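Ton_1535 (Thermococcus onnurineus, PDB 3ZPJ) is of unknown function but folds as an all-helical alpha-solenoid with a right-handed coil and an unusual left-handed helical turn. Local coordinates at residues Ser109-Gly114 with Ala147-Thr152; Glu249-Met254 with Asp264-Ala269. All blocks are in the same frame, centred on the assembly; numbering follows the deposited sequence.

Contact 1: Ser109-Gly114 with Ala147-Thr152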
loop_
_atom_site.group_PDB
_atom_site.type_symbol
_atom_site.label_atom_id
_atom_site.label_comp_id
_atom_site.label_asym_id
_atom_site.label_seq_id
_atom_site.Cartn_x
_atom_site.Cartn_y
_atom_site.Cartn_z
ATOM N N SER A 109 9.840 26.999 13.892
ATOM C CA SER A 109 10.483 25.750 14.291
ATOM C C SER A 109 10.595 24.798 13.108
ATOM O O SER A 109 9.575 24.367 12.579
ATOM C CB SER A 109 9.636 25.074 15.380
ATOM O OG SER A 109 10.159 23.809 15.757
ATOM N N PRO A 110 11.827 24.463 12.688
ATOM C CA PRO A 110 11.965 23.498 11.580
ATOM C C PRO A 110 11.451 22.120 11.944
ATOM O O PRO A 110 10.926 21.404 11.082
ATOM C CB PRO A 110 13.476 23.465 11.286
ATOM C CG PRO A 110 14.137 24.242 12.396
ATOM C CD PRO A 110 13.096 25.139 13.013
ATOM N N ILE A 111 11.592 21.745 13.209
ATOM C CA ILE A 111 11.018 20.485 13.641
ATOM C C ILE A 111 9.496 20.601 13.584
ATOM O O ILE A 111 8.827 19.672 13.154
ATOM C CB ILE A 111 11.524 20.030 15.035
ATOM C CG1 ILE A 111 13.031 19.788 14.990
ATOM C CG2 ILE A 111 10.842 18.733 15.460
ATOM C CD1 ILE A 111 13.595 19.264 16.277
ATOM N N GLU A 112 8.934 21.748 13.969
ATOM C CA GLU A 112 7.488 21.866 13.835
ATOM C C GLU A 112 7.085 21.825 12.356
ATOM O O GLU A 112 6.183 21.063 11.968
ATOM C CB GLU A 112 6.928 23.104 14.527
ATOM C CG GLU A 112 5.425 23.000 14.818
ATOM C CD GLU A 112 4.852 24.262 15.454
ATOM O OE1 GLU A 112 5.642 25.168 15.805
ATOM O OE2 GLU A 112 3.611 24.344 15.603
ATOM N N LYS A 113 7.770 22.618 11.531
ATOM C CA LYS A 113 7.512 22.606 10.095
ATOM C C LYS A 113 7.509 21.188 9.520
ATOM O O LYS A 113 6.590 20.816 8.792
ATOM C CB LYS A 113 8.540 23.422 9.356
ATOM C CG LYS A 113 8.218 23.669 7.892
ATOM C CD LYS A 113 9.024 24.871 7.401
ATOM C CE LYS A 113 8.993 25.003 5.891
ATOM N NZ LYS A 113 9.558 26.319 5.450
ATOM N N GLY A 114 8.527 20.410 9.876
ATOM C CA GLY A 114 8.693 19.068 9.351
ATOM C C GLY A 114 7.500 18.205 9.686
ATOM O O GLY A 114 7.032 17.429 8.857
ATOM N N ALA A 147 17.953 20.931 10.144
ATOM C CA ALA A 147 17.819 21.882 11.240
ATOM C C ALA A 147 19.022 21.831 12.172
ATOM O O ALA A 147 19.717 20.814 12.248
ATOM C CB ALA A 147 16.546 21.629 12.009
ATOM N N GLU A 148 19.262 22.927 12.885
ATOM C CA GLU A 148 20.456 23.032 13.701
ATOM C C GLU A 148 20.151 22.891 15.182
ATOM O O GLU A 148 20.667 23.651 16.000
ATOM C CB GLU A 148 21.175 24.358 13.435
ATOM C CG GLU A 148 22.674 24.303 13.706
ATOM C CD GLU A 148 23.322 25.679 13.707
ATOM O OE1 GLU A 148 22.609 26.677 13.460
ATOM O OE2 GLU A 148 24.543 25.764 13.957
ATOM N N THR A 149 19.306 21.927 15.527
ATOM C CA THR A 149 19.136 21.550 16.923
ATOM C C THR A 149 20.024 20.352 17.174
ATOM O O THR A 149 20.813 19.963 16.308
ATOM C CB THR A 149 17.697 21.183 17.255
ATOM O OG1 THR A 149 16.820 21.802 16.310
ATOM C CG2 THR A 149 17.344 21.663 18.657
ATOM N N SER A 150 19.907 19.757 18.353
ATOM C CA SER A 150 20.756 18.618 18.679
ATOM C C SER A 150 20.100 17.312 18.255
ATOM O O SER A 150 18.880 17.253 18.117
ATOM C CB SER A 150 21.091 18.590 20.165
ATOM O OG SER A 150 22.325 17.939 20.362
ATOM N N TYR A 151 20.931 16.291 18.046
ATOM C CA TYR A 151 20.523 14.968 17.562
ATOM C C TYR A 151 19.159 14.539 18.104
ATOM O O TYR A 151 18.228 14.270 17.344
ATOM C CB TYR A 151 21.590 13.959 17.977
ATOM C CG TYR A 151 21.579 12.626 17.276
ATOM C CD1 TYR A 151 21.711 12.532 15.892
ATOM C CD2 TYR A 151 21.496 11.446 18.006
ATOM C CE1 TYR A 151 21.720 11.279 15.243
ATOM C CE2 TYR A 151 21.509 10.200 17.379
ATOM C CZ TYR A 151 21.621 10.115 15.998
ATOM O OH TYR A 151 21.640 8.865 15.393
ATOM N N THR A 152 19.039 14.536 19.428
ATOM C CA THR A 152 17.871 13.990 20.120
ATOM C C THR A 152 16.516 14.592 19.704
ATOM O O THR A 152 15.503 13.879 19.655
ATOM C CB THR A 152 18.079 14.011 21.671
ATOM O OG1 THR A 152 17.841 15.326 22.197
ATOM C CG2 THR A 152 19.512 13.576 22.027
#
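At one edge of the alpha-solenoid, Pro110 and Ile111 in the first turn of helix 110-126 meet Ala147 and Thr149 in the turn that joins helix 130-146 to helix 151-170. The contact is small, 132 Å² counting both sides, and lies at the surface of the fold. Its tighter half is Pro110 against Ala147: the methyl CB of Ala147 sits 3.6 Å from CB and 3.6 Å from CG of Pro110, so it rests against that ring bond and not on a single corner. The two backbones come nearest at the same pair, with their CA atoms 6.1 Å apart.

One residue on, Ile111 uses its long branch. CG1 stands anti to the carbonyl carbon (chi1 -63°), and chi2 near 180° keeps the branch stretched out until CD1 lies 4.1 Å from OG1 of Thr149. This is a loose touch of a methyl on a hydroxyl oxygen, the two side chains slanting past each other.

Ser109 is the N-cap of this helix. OG of Ser109 accepts from N of Glu112 at 3.0 Å, with an N-H...O angle of 156°, while O of Ser109 takes N of Lys113 at 2.7 Å. Pro110 is the first residue of the helix, a position where its lack of an N-H costs no helical bond. NZ of Lys113 is hydrogen-bonded to OD1 of Asn105, just past the end of helix 90-104. A serine-capped, proline-started helix end resting on the turn between two later helices fits the side-by-side stacking of an alpha-solenoid.

Contact 2: Glu249-Met254 with Asp264-Ala269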
loop_
_atom_site.group_PDB
_atom_site.type_symbol
_atom_site.label_atom_id
_atom_site.label_comp_id
_atom_site.label_asym_id
_atom_site.label_seq_id
_atom_site.Cartn_x
_atom_site.Cartn_y
_atom_site.Cartn_z
ATOM N N GLU A 249 -0.320 -15.607 -5.867
ATOM C CA GLU A 249 0.466 -14.696 -5.056
ATOM C C GLU A 249 0.098 -14.898 -3.589
ATOM O O GLU A 249 0.961 -14.907 -2.717
ATOM C CB GLU A 249 0.252 -13.227 -5.498
ATOM C CG GLU A 249 0.774 -12.925 -6.907
ATOM C CD GLU A 249 0.683 -11.444 -7.316
ATOM O OE1 GLU A 249 -0.291 -10.758 -6.924
ATOM O OE2 GLU A 249 1.585 -10.981 -8.061
ATOM N N VAL A 250 -1.188 -15.090 -3.321
ATOM C CA VAL A 250 -1.619 -15.295 -1.952
ATOM C C VAL A 250 -1.092 -16.615 -1.408
ATOM O O VAL A 250 -0.599 -16.676 -0.282
ATOM C CB VAL A 250 -3.143 -15.209 -1.812
ATOM C CG1 VAL A 250 -3.601 -15.893 -0.533
ATOM C CG2 VAL A 250 -3.557 -13.760 -1.796
ATOM N N ALA A 251 -1.163 -17.664 -2.218
ATOM C CA ALA A 251 -0.635 -18.959 -1.802
ATOM C C ALA A 251 0.847 -18.803 -1.459
ATOM O O ALA A 251 1.335 -19.369 -0.487
ATOM C CB ALA A 251 -0.826 -19.991 -2.891
ATOM N N LEU A 252 1.551 -18.009 -2.253
ATOM C CA LEU A 252 2.976 -17.809 -2.052
ATOM C C LEU A 252 3.246 -17.094 -0.722
ATOM O O LEU A 252 4.196 -17.403 -0.006
ATOM C CB LEU A 252 3.563 -17.014 -3.223
ATOM C CG LEU A 252 5.083 -16.877 -3.258
ATOM C CD1 LEU A 252 5.739 -18.255 -3.144
ATOM C CD2 LEU A 252 5.498 -16.178 -4.535
ATOM N N TRP A 253 2.403 -16.136 -0.385
ATOM C CA TRP A 253 2.603 -15.428 0.870
ATOM C C TRP A 253 2.289 -16.359 2.048
ATOM O O TRP A 253 2.998 -16.375 3.054
ATOM C CB TRP A 253 1.776 -14.138 0.942
ATOM C CG TRP A 253 1.930 -13.518 2.279
ATOM C CD1 TRP A 253 1.029 -13.534 3.303
ATOM C CD2 TRP A 253 3.086 -12.844 2.769
ATOM N NE1 TRP A 253 1.548 -12.892 4.402
ATOM C CE2 TRP A 253 2.813 -12.456 4.097
ATOM C CE3 TRP A 253 4.325 -12.507 2.206
ATOM C CZ2 TRP A 253 3.734 -11.764 4.874
ATOM C CZ3 TRP A 253 5.240 -11.838 2.977
ATOM C CH2 TRP A 253 4.939 -11.463 4.298
ATOM N N MET A 254 1.240 -17.160 1.903
ATOM C CA MET A 254 0.881 -18.106 2.940
ATOM C C MET A 254 2.044 -19.072 3.156
ATOM O O MET A 254 2.330 -19.487 4.288
ATOM C CB MET A 254 -0.410 -18.849 2.562
ATOM C CG MET A 254 -1.591 -17.915 2.337
ATOM S SD MET A 254 -3.110 -18.747 1.920
ATOM C CE MET A 254 -3.253 -19.731 3.370
ATOM N N ASP A 264 -3.567 -26.067 -0.599
ATOM C CA ASP A 264 -4.964 -26.069 -0.995
ATOM C C ASP A 264 -5.312 -24.913 -1.934
ATOM O O ASP A 264 -6.018 -25.120 -2.931
ATOM C CB ASP A 264 -5.880 -26.048 0.232
ATOM C CG ASP A 264 -5.692 -27.269 1.131
ATOM O OD1 ASP A 264 -5.377 -28.369 0.615
ATOM O OD2 ASP A 264 -5.854 -27.121 2.365
ATOM N N VAL A 265 -4.834 -23.704 -1.619
ATOM C CA VAL A 265 -5.218 -22.536 -2.403
ATOM C C VAL A 265 -4.755 -22.673 -3.850
ATOM O O VAL A 265 -5.450 -22.258 -4.784
ATOM C CB VAL A 265 -4.647 -21.229 -1.824
ATOM C CG1 VAL A 265 -4.968 -20.066 -2.757
ATOM C CG2 VAL A 265 -5.211 -20.973 -0.413
ATOM N N VAL A 266 -3.582 -23.270 -4.024
ATOM C CA VAL A 266 -2.989 -23.476 -5.341
ATOM C C VAL A 266 -3.835 -24.437 -6.170
ATOM O O VAL A 266 -4.118 -24.196 -7.349
ATOM C CB VAL A 266 -1.584 -24.075 -5.195
ATOM C CG1 VAL A 266 -1.134 -24.719 -6.487
ATOM C CG2 VAL A 266 -0.592 -23.012 -4.734
ATOM N N ASP A 267 -4.238 -25.539 -5.553
ATOM C CA ASP A 267 -5.018 -26.523 -6.296
ATOM C C ASP A 267 -6.344 -25.914 -6.698
ATOM O O ASP A 267 -6.776 -26.055 -7.830
ATOM C CB ASP A 267 -5.206 -27.808 -5.495
ATOM C CG ASP A 267 -3.926 -28.606 -5.389
ATOM O OD1 ASP A 267 -2.962 -28.245 -6.100
ATOM O OD2 ASP A 267 -3.885 -29.587 -4.609
ATOM N N LYS A 268 -6.950 -25.173 -5.777
ATOM C CA LYS A 268 -8.235 -24.560 -6.043
ATOM C C LYS A 268 -8.125 -23.497 -7.124
ATOM O O LYS A 268 -9.038 -23.321 -7.921
ATOM C CB LYS A 268 -8.825 -23.948 -4.775
ATOM C CG LYS A 268 -10.219 -23.389 -4.993
ATOM C CD LYS A 268 -10.689 -22.505 -3.859
ATOM C CE LYS A 268 -11.729 -21.521 -4.373
ATOM N NZ LYS A 268 -11.241 -20.788 -5.596
ATOM N N ALA A 269 -6.997 -22.800 -7.162
ATOM C CA ALA A 269 -6.813 -21.723 -8.130
ATOM C C ALA A 269 -6.849 -22.214 -9.576
ATOM O O ALA A 269 -7.120 -21.428 -10.485
ATOM C CB ALA A 269 -5.526 -20.967 -7.858
#
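Val265 and Ala251 carry this contact, with Met254 and Val266 beside them, inside the antiparallel helical hairpin made by helix 240-256 and helix 262-271. The axes of the two short segments pass 9.0 Å apart and their directions differ by 169°. Ala251, a small residue, faces the other helix, and its CA lies 5.8 Å from CA of Val265. No polar side chain bridges the two segments, and the contact rests on methyl groups and one sulfur.

Ala251 points its CB at the facing helix and meets two valines at once. It approaches CG2 of Val266 to 3.5 Å and CG1 of Val265 to 4.1 Å, so the single methyl reaches both of these consecutive residues. Val265 divides its two branches in turn: with CG1 anti to the backbone N (chi1 175°), that methyl lies by Ala251, and CG2, beside the backbone N, serves Met254 one turn further along helix 240-256.

Other helices and loops close in around the hairpin. Helix 227-237 touches both sides through Leu231, which packs on Val250 and on Val265, and Asn259 of the connecting loop packs on Met254. Trp253 of helix 240-256 packs on helix 194-209.

The side chain of Met254 runs out extended as far as SD and bends only at chi3 (60°); it crosses Val265 at about a right angle, with SD 3.8 Å from CG2 of Val265.

Contact 1 comes first along the chain and is complete before contact 2 begins. Their centres are 48 Å apart, on opposite sides of the chain's centre, and their nearest atoms remain about 29 Å from each other, with no touch. No helix is shared: contact 1 joins the start of helix 110-126 to the turn before helix 151-170, contact 2 belongs to helices 240-256 and 262-271, and four helices lie between them in sequence. One joins the surface end of a helix to a turn, the other lies buried between neighbouring helices. Consistent with a solenoid, both contacts join parts of the chain that are near each other in sequence (33 and 10 residues apart).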